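PDB 3LAG: uncharacterized protein RPA4178 from Rhodopseudomonas palustris, which is of unknown function but belongs to the cupin family and binds nickel and calcium ions in the crystal. Local coordinates for residues 21-26 with 86-91; 37-42 with 69-74; 47-52 with 77-82. All coordinates share one frame; numbering follows the deposited sequence.

In the fold
All three contacts are antiparallel strand pairs of one cupin sheet. Interaction 1, the most central, has its centre about 7 Å from that of the chain and pairs strands 17-24 and 87-94 through aromatic packing on one face and ion pairs on the other. Interaction 3, at about 8 Å, pairs strands 47-52 and 76-80, carries a nickel ligand, and has a charged outer side. Interaction 2 lies furthest out, at about 10 Å, where it adds the edge strand 69-71; it joins interaction 1 through L90 O and V42 N, 2.8 Å apart, because strands 87-94 and 39-43 are neighbours. Its loop end faces the second subunit through calcium.

Interaction 1 (21-26 with 86-91); sequences EWRLPP and EIVFLE
CB of W22 sits over the face of the F89 ring, 3.7 Å from its centroid and 19° off the ring normal, a CH-pi contact at the apolar centre of this antiparallel strand pair of the cupin fold. F89 has its CG between the backbone N and the carbonyl carbon (chi1 58°), and its CZ comes 3.5 Å from W22 CB. The indole does not stack on it in full: its five-membered ring lies nearly parallel to the phenyl but is slid so far aside that the two barely overlap. L24 and I87 prolong the same face, meeting CB to CB at 4.1 Å; F89 and I87 also pack on M49 of strand 47-52. The backbone fixes this register. W22 and F89, and L24 and I87, form hydrogen-bonded pairs, with L24 N to I87 O at 2.8 Å, while R23 and V88 form a non-hydrogen-bonded pair between them. At one end of the apolar face a water accepts from W22 NE1 at 2.9 Å and donates to E91 OE2, bridging the indole edge to a carboxylate that lies near the nickel site. On the opposite face R23 runs extended from CG to NE and lies alongside V88, whose CG1 is over the centre of the guanidinium. E21 OE2 lies 2.9 Å from R23 NE, a salt bridge left doubtful because E21 has two conformers. Through NH1 the guanidinium forms a salt bridge to E86: OE2 lies in the guanidinium plane, 2.9 Å from R23 NH1, but is itself approached from 40° above the carboxylate plane.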
loop_
_atom_site.group_PDB
_atom_site.type_symbol
_atom_site.label_atom_id
_atom_site.label_comp_id
_atom_site.label_asym_id
_atom_site.label_seq_id
_atom_site.Cartn_x
_atom_site.Cartn_y
_atom_site.Cartn_z
ATOM N N GLU B 21 8.948 1.127 2.456
ATOM C CA GLU B 21 8.392 2.131 3.349
ATOM C C GLU B 21 9.356 3.304 3.457
ATOM O O GLU B 21 10.520 3.128 3.826
ATOM C CB GLU B 21 8.159 1.530 4.733
ATOM C CG GLU B 21 7.617 2.510 5.748
ATOM C CD GLU B 21 7.446 1.865 7.106
ATOM O OE1 GLU B 21 7.881 0.704 7.270
ATOM O OE2 GLU B 21 6.869 2.506 8.006
ATOM N N TRP B 22 8.862 4.497 3.131
ATOM C CA TRP B 22 9.641 5.726 3.237
ATOM C C TRP B 22 9.161 6.550 4.416
ATOM O O TRP B 22 7.964 6.777 4.577
ATOM C CB TRP B 22 9.538 6.556 1.947
ATOM C CG TRP B 22 10.310 5.947 0.822
ATOM C CD1 TRP B 22 9.840 5.106 -0.151
ATOM C CD2 TRP B 22 11.709 6.103 0.569
ATOM N NE1 TRP B 22 10.861 4.734 -0.997
ATOM C CE2 TRP B 22 12.017 5.341 -0.581
ATOM C CE3 TRP B 22 12.732 6.823 1.199
ATOM C CZ2 TRP B 22 13.306 5.271 -1.106
ATOM C CZ3 TRP B 22 14.014 6.755 0.672
ATOM C CH2 TRP B 22 14.288 5.986 -0.471
ATOM N N ARG B 23 10.106 6.980 5.245
ATOM C CA ARG B 23 9.815 7.872 6.360
ATOM C C ARG B 23 10.710 9.085 6.243
ATOM O O ARG B 23 11.939 8.970 6.240
ATOM C CB ARG B 23 10.050 7.165 7.697
ATOM C CG ARG B 23 9.005 6.126 7.992
ATOM C CD ARG B 23 9.239 5.433 9.329
ATOM N NE ARG B 23 8.100 4.595 9.678
ATOM C CZ ARG B 23 7.055 5.004 10.390
ATOM N NH1 ARG B 23 6.993 6.243 10.860
ATOM N NH2 ARG B 23 6.071 4.160 10.649
ATOM N N LEU B 24 10.090 10.252 6.130
ATOM C CA LEU B 24 10.829 11.499 5.998
ATOM C C LEU B 24 10.584 12.385 7.203
ATOM O O LEU B 24 9.512 12.984 7.344
ATOM C CB LEU B 24 10.442 12.243 4.720
ATOM C CG LEU B 24 11.218 11.855 3.464
ATOM C CD1 LEU B 24 10.831 10.473 2.983
ATOM C CD2 LEU B 24 10.970 12.893 2.386
ATOM N N PRO B 25 11.586 12.479 8.084
ATOM C CA PRO B 25 11.495 13.431 9.197
ATOM C C PRO B 25 11.420 14.873 8.676
ATOM O O PRO B 25 11.806 15.152 7.549
ATOM C CB PRO B 25 12.825 13.229 9.928
ATOM C CG PRO B 25 13.252 11.851 9.574
ATOM C CD PRO B 25 12.808 11.658 8.156
ATOM N N PRO B 26 10.941 15.805 9.503
ATOM C CA PRO B 26 11.028 17.217 9.111
ATOM C C PRO B 26 12.467 17.584 8.750
ATOM O O PRO B 26 13.397 17.187 9.454
ATOM C CB PRO B 26 10.569 17.959 10.369
ATOM C CG PRO B 26 9.636 16.965 11.040
ATOM C CD PRO B 26 10.253 15.617 10.789
ATOM N N GLU B 86 6.205 14.268 10.296
ATOM C CA GLU B 86 6.816 13.159 9.586
ATOM C C GLU B 86 5.937 12.771 8.403
ATOM O O GLU B 86 4.711 12.702 8.522
ATOM C CB GLU B 86 6.984 11.956 10.518
ATOM C CG GLU B 86 7.773 10.802 9.891
ATOM C CD GLU B 86 7.801 9.545 10.756
ATOM O OE1 GLU B 86 6.974 9.442 11.686
ATOM O OE2 GLU B 86 8.644 8.651 10.504
ATOM N N ILE B 87 6.566 12.541 7.255
ATOM C CA ILE B 87 5.876 12.051 6.070
ATOM C C ILE B 87 6.136 10.556 5.949
ATOM O O ILE B 87 7.270 10.116 6.117
ATOM C CB ILE B 87 6.383 12.799 4.812
ATOM C CG1 ILE B 87 5.826 14.229 4.800
ATOM C CG2 ILE B 87 6.024 12.035 3.544
ATOM C CD1 ILE B 87 6.411 15.096 3.699
ATOM N N VAL B 88 5.090 9.772 5.688
ATOM C CA VAL B 88 5.227 8.325 5.585
ATOM C C VAL B 88 4.401 7.810 4.426
ATOM O O VAL B 88 3.219 8.106 4.303
ATOM C CB VAL B 88 4.757 7.612 6.861
ATOM C CG1 VAL B 88 5.075 6.124 6.770
ATOM C CG2 VAL B 88 5.409 8.235 8.101
ATOM N N PHE B 89 5.040 7.035 3.558
ATOM C CA PHE B 89 4.338 6.413 2.450
ATOM C C PHE B 89 5.049 5.137 2.051
ATOM O O PHE B 89 6.249 4.985 2.289
ATOM C CB PHE B 89 4.217 7.355 1.241
ATOM C CG PHE B 89 5.533 7.837 0.706
ATOM C CD1 PHE B 89 6.154 7.192 -0.354
ATOM C CD2 PHE B 89 6.127 8.975 1.225
ATOM C CE1 PHE B 89 7.365 7.652 -0.856
ATOM C CE2 PHE B 89 7.340 9.437 0.723
ATOM C CZ PHE B 89 7.951 8.772 -0.320
ATOM N N LEU B 90 4.293 4.220 1.465
ATOM C CA LEU B 90 4.861 3.041 0.839
ATOM C C LEU B 90 4.930 3.273 -0.659
ATOM O O LEU B 90 4.053 3.899 -1.258
ATOM C CB LEU B 90 4.046 1.777 1.161
ATOM C CG LEU B 90 4.412 1.059 2.470
ATOM C CD1 LEU B 90 4.326 1.957 3.687
ATOM C CD2 LEU B 90 3.541 -0.181 2.655
ATOM N N GLU B 91 6.009 2.797 -1.252
ATOM C CA GLU B 91 6.167 2.829 -2.686
ATOM C C GLU B 91 6.285 1.402 -3.184
ATOM O O GLU B 91 7.130 0.628 -2.721
ATOM C CB GLU B 91 7.415 3.599 -3.026
ATOM C CG GLU B 91 7.288 4.363 -4.300
ATOM C CD GLU B 91 8.265 5.494 -4.365
ATOM O OE1 GLU B 91 7.838 6.664 -4.241
ATOM O OE2 GLU B 91 9.461 5.197 -4.521
HETATM O O HOH W 1 10.671 3.174 -3.412
#

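Interaction 2 (37-42 with 69-74); sequences MDYVVV and YARKAG. With CA (calcium ion), chain D.
Y39 with R71 and V41 with Y69 are antiparallel hydrogen-bonded pairs flanking the non-hydrogen-bonded pair V40 and A70, with the short strand axes at 146°, and this ties the outermost strand 69-71 onto the cupin sheet. R71 N donates to Y39 O at 2.8 Å. On the face that carries both tyrosines, each ring lies against a side chain of the opposite strand. R71 CB stands 3.3 Å above the Y39 ring plane, offset toward the rim near CZ, and V41 CB is placed likewise over Y69, 3.5 Å above its plane. In both tyrosines CG sits between the backbone N and the carbonyl carbon (chi1 65° in Y39). R71 bends at chi2; Y69 CD1 lies 3.4 Å above the R71 guanidinium plane, over the centre. The other neighbours of Y39 include H35, a nickel ligand, whose ring stacks on it. An alanine in place of Y39 would probably leave R71 CB and CG without the ring they rest on and H35 without its stacking partner. Just before the strand begins, D38 divides its two oxygens. OD2 binds calcium at 2.4 Å, and D15 and E16 of the second subunit complete the site, linking the two chains. K72 NZ donates to two waters on that calcium, one of them 2.7 Å away. Through its anti lone pair, D38 OD1 accepts from A73 N at 2.8 Å, with an N-H...O angle of 171°.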
loop_
_atom_site.group_PDB
_atom_site.type_symbol
_atom_site.label_atom_id
_atom_site.label_comp_id
_atom_site.label_asym_id
_atom_site.label_seq_id
_atom_site.Cartn_x
_atom_site.Cartn_y
_atom_site.Cartn_z
HETATM N N MSE B 37 11.153 1.933 -12.676
HETATM C CA MSE B 37 9.996 1.045 -12.643
HETATM C C MSE B 37 8.728 1.852 -12.420
HETATM O O MSE B 37 8.721 2.800 -11.631
HETATM C CB MSE B 37 10.135 0.010 -11.519
HETATM C CG MSE B 37 11.199 -1.040 -11.758
HETATM SE SE MSE B 37 11.439 -2.190 -10.263
HETATM C CE MSE B 37 12.702 -1.089 -9.278
ATOM N N ASP B 38 7.657 1.480 -13.118
ATOM C CA ASP B 38 6.334 1.990 -12.778
ATOM C C ASP B 38 6.070 1.665 -11.317
ATOM O O ASP B 38 6.549 0.648 -10.791
ATOM C CB ASP B 38 5.253 1.323 -13.627
ATOM C CG ASP B 38 5.343 1.685 -15.100
ATOM O OD1 ASP B 38 6.065 2.627 -15.500
ATOM O OD2 ASP B 38 4.654 1.014 -15.869
ATOM N N TYR B 39 5.291 2.513 -10.662
ATOM C CA TYR B 39 5.061 2.323 -9.245
ATOM C C TYR B 39 3.742 2.894 -8.767
ATOM O O TYR B 39 3.029 3.587 -9.507
ATOM C CB TYR B 39 6.237 2.847 -8.407
ATOM C CG TYR B 39 6.497 4.331 -8.464
ATOM C CD1 TYR B 39 6.065 5.172 -7.442
ATOM C CD2 TYR B 39 7.203 4.895 -9.517
ATOM C CE1 TYR B 39 6.321 6.520 -7.471
ATOM C CE2 TYR B 39 7.463 6.250 -9.554
ATOM C CZ TYR B 39 7.017 7.054 -8.533
ATOM O OH TYR B 39 7.289 8.402 -8.567
ATOM N N VAL B 40 3.424 2.553 -7.526
ATOM C CA VAL B 40 2.249 3.032 -6.828
ATOM C C VAL B 40 2.713 3.618 -5.502
ATOM O O VAL B 40 3.569 3.045 -4.824
ATOM C CB VAL B 40 1.268 1.868 -6.547
ATOM C CG1 VAL B 40 0.105 2.303 -5.636
ATOM C CG2 VAL B 40 0.751 1.266 -7.850
ATOM N N VAL B 41 2.159 4.774 -5.157
ATOM C CA VAL B 41 2.389 5.388 -3.860
ATOM C C VAL B 41 1.158 5.177 -2.995
ATOM O O VAL B 41 0.032 5.448 -3.427
ATOM C CB VAL B 41 2.638 6.906 -4.012
ATOM C CG1 VAL B 41 2.825 7.578 -2.654
ATOM C CG2 VAL B 41 3.837 7.151 -4.918
ATOM N N VAL B 42 1.379 4.696 -1.775
ATOM C CA VAL B 42 0.312 4.577 -0.785
ATOM C C VAL B 42 0.672 5.449 0.400
ATOM O O VAL B 42 1.520 5.073 1.222
ATOM C CB VAL B 42 0.111 3.129 -0.302
ATOM C CG1 VAL B 42 -1.050 3.071 0.682
ATOM C CG2 VAL B 42 -0.146 2.206 -1.489
ATOM N N TYR B 69 -1.924 6.240 -5.701
ATOM C CA TYR B 69 -1.833 6.742 -7.058
ATOM C C TYR B 69 -0.674 6.097 -7.777
ATOM O O TYR B 69 0.258 5.598 -7.146
ATOM C CB TYR B 69 -1.742 8.263 -7.086
ATOM C CG TYR B 69 -0.605 8.895 -6.320
ATOM C CD1 TYR B 69 0.634 9.097 -6.922
ATOM C CD2 TYR B 69 -0.778 9.332 -5.013
ATOM C CE1 TYR B 69 1.665 9.715 -6.245
ATOM C CE2 TYR B 69 0.251 9.951 -4.324
ATOM C CZ TYR B 69 1.474 10.134 -4.945
ATOM O OH TYR B 69 2.512 10.741 -4.274
ATOM N N ALA B 70 -0.752 6.117 -9.103
ATOM C CA ALA B 70 0.196 5.436 -9.969
ATOM C C ALA B 70 1.129 6.443 -10.622
ATOM O O ALA B 70 0.730 7.578 -10.942
ATOM C CB ALA B 70 -0.541 4.640 -11.039
ATOM N N ARG B 71 2.361 6.002 -10.853
ATOM C CA ARG B 71 3.377 6.813 -11.506
ATOM C C ARG B 71 4.139 5.932 -12.489
ATOM O O ARG B 71 4.196 4.711 -12.344
ATOM C CB ARG B 71 4.330 7.409 -10.468
ATOM C CG ARG B 71 3.687 8.470 -9.576
ATOM C CD ARG B 71 3.407 9.715 -10.383
ATOM N NE ARG B 71 2.831 10.824 -9.631
ATOM C CZ ARG B 71 1.537 11.119 -9.605
ATOM N NH1 ARG B 71 0.656 10.350 -10.238
ATOM N NH2 ARG B 71 1.132 12.188 -8.936
ATOM N N LYS B 72 4.728 6.570 -13.497
ATOM C CA LYS B 72 5.452 5.879 -14.553
ATOM C C LYS B 72 6.958 5.939 -14.367
ATOM O O LYS B 72 7.497 6.939 -13.884
ATOM C CB LYS B 72 5.142 6.531 -15.897
ATOM C CG LYS B 72 3.735 6.296 -16.396
ATOM C CD LYS B 72 3.646 4.978 -17.133
ATOM C CE LYS B 72 2.372 4.895 -17.945
ATOM N NZ LYS B 72 2.371 3.663 -18.770
ATOM N N ALA B 73 7.634 4.869 -14.776
ATOM C CA ALA B 73 9.074 4.915 -14.948
ATOM C C ALA B 73 9.412 6.178 -15.729
ATOM O O ALA B 73 8.726 6.523 -16.694
ATOM C CB ALA B 73 9.558 3.684 -15.697
ATOM N N GLY B 74 10.463 6.867 -15.302
ATOM C CA GLY B 74 10.909 8.065 -15.979
ATOM C C GLY B 74 10.822 9.251 -15.048
ATOM O O GLY B 74 11.433 10.276 -15.292
HETATM CA CA CA D . 4.048 -0.321 -17.774
HETATM O O HOH W 2 5.696 10.803 -7.780
HETATM O O HOH W 3 4.543 1.551 -19.240
HETATM O O HOH W 4 2.443 1.630 -17.040
#

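Interaction 3 (47-52 with 77-82); sequences GEMTIV and HDVRNE. With NI (nickel (II) ion), chain F.
M49, a selenomethionine, and V79 press together across the strands, with CG of M49 only 3.2 Å from V79 CG1, tighter than usual carbon contact. The bend at chi3 in M49 (72°) acts further out and places only the terminal methyl; SE itself lies 3.4 Å from the same V79 CG1. The other methyl of V79, CG2, stands 3.7 Å above the centre of the imidazole of H77, two residues earlier on the same strand. I51 reaches that histidine from across, its CG2 3.8 Å from H77 CB and oblique to the ring. Packed in this way, H77 presents NE2 to nickel at 2.1 Å, where H33 and H35 of the same chain are further ligands and a water is another. This is a three-histidine site, in keeping with the metal sites of cupin barrels, and strand 76-80 brings its ligand to it while pairing antiparallel with strand 47-52. T50 with R80 and V52 with D78 are the hydrogen-bonded pairs, and I51 with V79 is the non-hydrogen-bonded pair between them. The side chains of T50, V52, D78 and R80 all emerge on the face turned from the metal. There R80 leads its aliphatic part past V52, CD against CG2 at 3.7 Å, in an oblique crossing. A bend at chi3 (68°) places NE, and the guanidinium is gripped at its edge by two carboxylates: D78 OD2 meets NH2 at 3.0 Å on the syn side, and E82 OE2 receives NE at 3.2 Å nearly in line with its own C-O bond. Both oxygens lie close to the guanidinium plane, so the pair would probably hold its rotation. Next to E82, a water donates to E48 O, accepts from E82 N and is hydrogen-bonded to T50 OG1.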
loop_
_atom_site.group_PDB
_atom_site.type_symbol
_atom_site.label_atom_id
_atom_site.label_comp_id
_atom_site.label_asym_id
_atom_site.label_seq_id
_atom_site.Cartn_x
_atom_site.Cartn_y
_atom_site.Cartn_z
ATOM N N GLY B 47 -0.238 14.469 4.336
ATOM C CA GLY B 47 0.986 15.235 4.387
ATOM C C GLY B 47 1.152 16.134 3.198
ATOM O O GLY B 47 0.381 16.075 2.238
ATOM N N GLU B 48 2.199 16.948 3.280
ATOM C CA GLU B 48 2.557 17.859 2.208
ATOM C C GLU B 48 4.021 17.620 1.900
ATOM O O GLU B 48 4.909 17.982 2.669
ATOM C CB GLU B 48 2.291 19.308 2.607
ATOM C CG GLU B 48 0.858 19.542 3.030
ATOM C CD GLU B 48 0.599 20.978 3.393
ATOM O OE1 GLU B 48 0.788 21.340 4.576
ATOM O OE2 GLU B 48 0.207 21.744 2.494
HETATM N N MSE B 49 4.244 16.951 0.774
HETATM C CA MSE B 49 5.555 16.451 0.362
HETATM C C MSE B 49 6.170 17.321 -0.727
HETATM O O MSE B 49 5.609 17.440 -1.821
HETATM C CB MSE B 49 5.389 15.006 -0.147
HETATM C CG MSE B 49 6.677 14.258 -0.444
HETATM SE SE MSE B 49 6.340 12.441 -1.073
HETATM C CE MSE B 49 5.677 12.948 -2.841
ATOM N N THR B 50 7.325 17.916 -0.438
ATOM C CA THR B 50 7.996 18.754 -1.417
ATOM C C THR B 50 8.642 17.889 -2.500
ATOM O O THR B 50 9.373 16.938 -2.207
ATOM C CB THR B 50 9.035 19.644 -0.733
ATOM O OG1 THR B 50 8.364 20.514 0.188
ATOM C CG2 THR B 50 9.791 20.475 -1.753
ATOM N N ILE B 51 8.344 18.214 -3.758
ATOM C CA ILE B 51 8.945 17.535 -4.895
ATOM C C ILE B 51 9.778 18.552 -5.651
ATOM O O ILE B 51 9.263 19.606 -6.043
ATOM C CB ILE B 51 7.877 16.972 -5.856
ATOM C CG1 ILE B 51 6.936 16.029 -5.096
ATOM C CG2 ILE B 51 8.548 16.278 -7.038
ATOM C CD1 ILE B 51 5.852 15.395 -5.951
ATOM N N VAL B 52 11.065 18.261 -5.825
ATOM C CA VAL B 52 11.957 19.147 -6.562
ATOM C C VAL B 52 12.206 18.545 -7.935
ATOM O O VAL B 52 12.729 17.429 -8.061
ATOM C CB VAL B 52 13.302 19.357 -5.855
ATOM C CG1 VAL B 52 14.107 20.455 -6.574
ATOM C CG2 VAL B 52 13.090 19.700 -4.384
ATOM N N HIS B 77 13.211 13.052 -9.593
ATOM C CA HIS B 77 12.879 14.052 -8.590
ATOM C C HIS B 77 13.705 13.894 -7.321
ATOM O O HIS B 77 14.283 12.831 -7.071
ATOM C CB HIS B 77 11.358 14.054 -8.274
ATOM C CG HIS B 77 10.832 12.764 -7.711
ATOM N ND1 HIS B 77 9.481 12.499 -7.611
ATOM C CD2 HIS B 77 11.462 11.671 -7.217
ATOM C CE1 HIS B 77 9.304 11.305 -7.081
ATOM N NE2 HIS B 77 10.488 10.785 -6.820
ATOM N N ASP B 78 13.739 14.959 -6.529
ATOM C CA ASP B 78 14.123 14.863 -5.120
ATOM C C ASP B 78 12.844 15.072 -4.332
ATOM O O ASP B 78 12.042 15.921 -4.692
ATOM C CB ASP B 78 15.125 15.965 -4.772
ATOM C CG ASP B 78 15.639 15.885 -3.338
ATOM O OD1 ASP B 78 15.515 14.826 -2.683
ATOM O OD2 ASP B 78 16.218 16.902 -2.904
ATOM N N VAL B 79 12.636 14.299 -3.276
ATOM C CA VAL B 79 11.463 14.479 -2.445
ATOM C C VAL B 79 11.923 14.888 -1.054
ATOM O O VAL B 79 12.841 14.293 -0.491
ATOM C CB VAL B 79 10.613 13.213 -2.438
ATOM C CG1 VAL B 79 9.631 13.228 -1.292
ATOM C CG2 VAL B 79 9.915 13.074 -3.797
ATOM N N ARG B 80 11.297 15.930 -0.524
ATOM C CA ARG B 80 11.729 16.516 0.732
ATOM C C ARG B 80 10.572 16.769 1.667
ATOM O O ARG B 80 9.422 16.880 1.240
ATOM C CB ARG B 80 12.424 17.845 0.469
ATOM C CG ARG B 80 13.474 17.755 -0.616
ATOM C CD ARG B 80 14.150 19.085 -0.849
ATOM N NE ARG B 80 14.986 19.503 0.270
ATOM C CZ ARG B 80 16.292 19.259 0.374
ATOM N NH1 ARG B 80 16.970 19.697 1.427
ATOM N NH2 ARG B 80 16.924 18.578 -0.568
ATOM N N ASN B 81 10.891 16.891 2.949
ATOM C CA ASN B 81 9.902 17.269 3.932
ATOM C C ASN B 81 10.222 18.632 4.534
ATOM O O ASN B 81 11.125 18.755 5.371
ATOM C CB ASN B 81 9.803 16.209 5.018
ATOM C CG ASN B 81 8.654 16.458 5.959
ATOM O OD1 ASN B 81 7.916 17.443 5.821
ATOM N ND2 ASN B 81 8.481 15.557 6.920
ATOM N N GLU B 82 9.494 19.651 4.079
ATOM C CA GLU B 82 9.650 21.000 4.613
ATOM C C GLU B 82 8.523 21.334 5.591
ATOM O O GLU B 82 8.372 22.484 6.008
ATOM C CB GLU B 82 9.705 22.035 3.485
ATOM C CG GLU B 82 10.719 21.720 2.382
ATOM C CD GLU B 82 12.161 21.730 2.849
ATOM O OE1 GLU B 82 12.428 22.226 3.962
ATOM O OE2 GLU B 82 13.036 21.244 2.096
HETATM NI NI NI F . 10.838 8.878 -5.950
HETATM O O HOH W 5 7.092 19.674 2.575
HETATM O O HOH W 6 11.218 7.017 -4.567
#